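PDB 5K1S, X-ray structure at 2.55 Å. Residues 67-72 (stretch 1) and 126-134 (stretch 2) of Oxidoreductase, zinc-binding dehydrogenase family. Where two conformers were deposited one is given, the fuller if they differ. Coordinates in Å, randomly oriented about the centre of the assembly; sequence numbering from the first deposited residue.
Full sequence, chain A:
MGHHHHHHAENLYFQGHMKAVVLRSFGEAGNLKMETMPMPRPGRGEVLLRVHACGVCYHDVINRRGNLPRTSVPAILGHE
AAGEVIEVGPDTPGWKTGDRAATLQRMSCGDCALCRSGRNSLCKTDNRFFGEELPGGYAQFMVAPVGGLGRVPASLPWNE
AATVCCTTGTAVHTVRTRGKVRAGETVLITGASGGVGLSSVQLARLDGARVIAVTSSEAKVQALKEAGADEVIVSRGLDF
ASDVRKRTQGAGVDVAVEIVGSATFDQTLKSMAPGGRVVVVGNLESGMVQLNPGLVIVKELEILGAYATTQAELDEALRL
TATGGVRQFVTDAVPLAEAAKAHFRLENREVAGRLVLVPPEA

Stretch 1 67-72: NLPRTS
Stretch 2, residues 126-134: DNRFFGEEL

Residues 67-72 and 126-134 pack as two irregular loops of one chain, burying 351 Å² between them, both sides summed. Neither forms a regular helix or strand. Stretch 1 bends through a type I beta turn from Leu68 to Thr71, with Pro69 (phi/psi -61/-34) and Arg70 (-85/-3) at its corners and Thr71 N donating to Leu68 O at 3.2 Å. Proline suits the first corner, where its ring already fixes phi, and its CA-to-CB bond points away from stretch 2. The backbones come closest at Thr71 and Glu132, whose CA atoms lie 4.6 Å apart.

Stretch 2 begins with Asp126, which does not touch stretch 1 but braces its own loop: its OD1 accepts from Arg128 N at 3.3 Å, and its OD2 lies 3.2 Å from Arg128 NH1, a salt bridge of charges alone. The CA-to-CB bond of Asn127 (-116/25, chi1 p at 55°) points toward stretch 1. Its CG sits 3.5 Å from Arg70 NH1, over one face of the guanidinium, and its carbonyl O receives a weak hydrogen bond from Arg70 NH1, also at 3.5 Å. The CA-to-CB bond of Arg128 points away.

That of Phe129 (-103/148; chi1 -87°, chi2 77°) points toward stretch 1, and CD1 lies 4.5 Å from Arg70 NH1, at the edge of the guanidinium. Phe129 opens a type II beta turn ending at Glu132, closed by a weak hydrogen bond from Glu132 N to Phe129 O at 3.4 Å. Phe130 (-73/135) occupies the first corner, out of reach of stretch 1. Gly131 takes the second at 84/5, where a CB would jam against the preceding carbonyl O, so glycine fits. Its N donates to Leu134 O at 2.9 Å, while its O lies 4.1 Å from Thr71 CG2.

The CA-to-CB bond of Glu132 (-129/-96; m, t, chi3 35°) points sideways. Its CG packs 3.3 Å from OG1 of the buried Thr71 (-79/147, chi1 m), and its OE1 lies 3.9 Å from CD1 of Leu68 (-106/111; m, m). Thr71 OG1 and Glu132 OE2 are hydrogen-bonded elsewhere in the structure.

Glu133 (-65/-31; m, t, chi3 45°) starts sideways, but its end comes nearer and provides the salt bridge: Arg70 NE to Glu133 OE2 is 2.7 Å, although the 124° angle makes the hydrogen bond weak. Arg70 (m, t, m, chi4 -87°) has the length to meet both this carboxylate and Asn127, and loses 111 Å² to stretch 2. Leu134 (-124/150) lies beyond the contact.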

# COMPACT_ATOMS: atom_id res chain seq x y z
N ASN A 67 -6.51 17.16 -21.89
CA ASN A 67 -6.39 16.97 -20.45
C ASN A 67 -5.09 16.29 -20.04
O ASN A 67 -4.93 15.93 -18.87
CB ASN A 67 -7.59 16.17 -19.93
CG ASN A 67 -8.89 16.96 -20.02
OD1 ASN A 67 -8.90 18.18 -19.85
ND2 ASN A 67 -9.98 16.27 -20.31
N LEU A 68 -4.16 16.09 -20.98
CA LEU A 68 -2.79 15.70 -20.66
C LEU A 68 -1.90 16.92 -20.87
O LEU A 68 -1.70 17.33 -22.02
CB LEU A 68 -2.33 14.53 -21.53
CG LEU A 68 -2.66 13.13 -21.01
CD1 LEU A 68 -1.88 12.82 -19.74
CD2 LEU A 68 -4.15 12.99 -20.75
N PRO A 69 -1.34 17.52 -19.82
CA PRO A 69 -0.72 18.85 -19.99
C PRO A 69 0.44 18.88 -20.97
O PRO A 69 0.63 19.89 -21.66
CB PRO A 69 -0.26 19.21 -18.57
CG PRO A 69 -1.05 18.33 -17.66
CD PRO A 69 -1.26 17.06 -18.42
N ARG A 70 1.23 17.81 -21.06
CA ARG A 70 2.44 17.84 -21.86
C ARG A 70 2.21 17.52 -23.33
O ARG A 70 3.16 17.59 -24.12
CB ARG A 70 3.48 16.87 -21.27
CG ARG A 70 4.00 17.31 -19.92
CD ARG A 70 5.32 16.63 -19.56
NE ARG A 70 5.15 15.20 -19.35
CZ ARG A 70 4.82 14.64 -18.19
NH1 ARG A 70 4.70 13.32 -18.10
NH2 ARG A 70 4.61 15.39 -17.11
N THR A 71 0.98 17.19 -23.73
CA THR A 71 0.68 17.01 -25.14
C THR A 71 0.51 18.37 -25.81
O THR A 71 0.04 19.33 -25.19
CB THR A 71 -0.58 16.17 -25.33
OG1 THR A 71 -0.53 15.02 -24.48
CG2 THR A 71 -0.70 15.71 -26.78
N SER A 72 0.90 18.45 -27.08
CA SER A 72 0.90 19.72 -27.81
C SER A 72 0.51 19.49 -29.26
O SER A 72 1.12 18.66 -29.94
CB SER A 72 2.28 20.38 -27.73
OG SER A 72 2.27 21.66 -28.33
N ASP A 126 12.93 10.71 -17.02
CA ASP A 126 12.38 10.51 -18.37
C ASP A 126 10.98 9.95 -18.21
O ASP A 126 10.80 8.74 -18.00
CB ASP A 126 13.26 9.57 -19.19
CG ASP A 126 12.81 9.47 -20.64
OD1 ASP A 126 11.69 9.93 -20.95
OD2 ASP A 126 13.57 8.93 -21.47
N ASN A 127 9.97 10.82 -18.33
CA ASN A 127 8.57 10.43 -18.22
C ASN A 127 7.82 10.64 -19.53
O ASN A 127 6.59 10.80 -19.51
CB ASN A 127 7.90 11.19 -17.08
CG ASN A 127 8.03 12.70 -17.23
OD1 ASN A 127 8.48 13.19 -18.27
ND2 ASN A 127 7.64 13.43 -16.20
N ARG A 128 8.52 10.63 -20.66
CA ARG A 128 7.87 10.84 -21.95
C ARG A 128 6.94 9.68 -22.27
O ARG A 128 7.31 8.51 -22.13
CB ARG A 128 8.92 11.00 -23.04
CG ARG A 128 9.64 12.34 -23.02
CD ARG A 128 11.13 12.18 -23.25
NE ARG A 128 11.41 11.33 -24.40
CZ ARG A 128 12.60 10.81 -24.68
NH1 ARG A 128 13.64 11.05 -23.88
NH2 ARG A 128 12.76 10.05 -25.75
N PHE A 129 5.74 10.01 -22.71
CA PHE A 129 4.74 9.04 -23.13
C PHE A 129 4.67 8.98 -24.65
O PHE A 129 4.88 9.98 -25.34
CB PHE A 129 3.36 9.40 -22.57
CG PHE A 129 3.09 8.85 -21.19
CD1 PHE A 129 3.65 9.45 -20.07
CD2 PHE A 129 2.26 7.76 -21.02
CE1 PHE A 129 3.39 8.95 -18.81
CE2 PHE A 129 2.00 7.26 -19.76
CZ PHE A 129 2.57 7.85 -18.65
N PHE A 130 4.36 7.79 -25.17
CA PHE A 130 4.04 7.67 -26.58
C PHE A 130 2.67 8.27 -26.85
O PHE A 130 1.71 8.04 -26.11
CB PHE A 130 4.07 6.20 -27.01
CG PHE A 130 5.46 5.63 -27.10
CD1 PHE A 130 6.06 5.06 -26.00
CD2 PHE A 130 6.16 5.68 -28.30
CE1 PHE A 130 7.34 4.54 -26.08
CE2 PHE A 130 7.44 5.16 -28.38
CZ PHE A 130 8.03 4.59 -27.28
N GLY A 131 2.57 9.06 -27.92
CA GLY A 131 1.35 9.78 -28.21
C GLY A 131 1.22 11.10 -27.48
O GLY A 131 0.16 11.74 -27.58
N GLU A 132 2.24 11.52 -26.74
CA GLU A 132 2.22 12.79 -26.04
C GLU A 132 3.47 13.60 -26.38
O GLU A 132 3.51 14.27 -27.40
CB GLU A 132 2.08 12.57 -24.53
CG GLU A 132 0.74 11.97 -24.14
CD GLU A 132 0.70 11.45 -22.72
OE1 GLU A 132 1.36 12.05 -21.85
OE2 GLU A 132 0.03 10.43 -22.49
N GLU A 133 4.50 13.53 -25.53
CA GLU A 133 5.72 14.28 -25.81
C GLU A 133 6.40 13.80 -27.08
O GLU A 133 7.05 14.59 -27.77
CB GLU A 133 6.68 14.19 -24.62
CG GLU A 133 6.04 14.47 -23.28
CD GLU A 133 7.04 14.92 -22.23
OE1 GLU A 133 7.89 15.78 -22.55
OE2 GLU A 133 6.99 14.41 -21.09
N LEU A 134 6.28 12.51 -27.40
CA LEU A 134 6.81 12.00 -28.65
C LEU A 134 5.69 11.33 -29.45
O LEU A 134 4.74 10.80 -28.87
CB LEU A 134 7.96 11.02 -28.42
CG LEU A 134 7.78 9.89 -27.41
CD1 LEU A 134 7.11 8.71 -28.06
CD2 LEU A 134 9.12 9.48 -26.82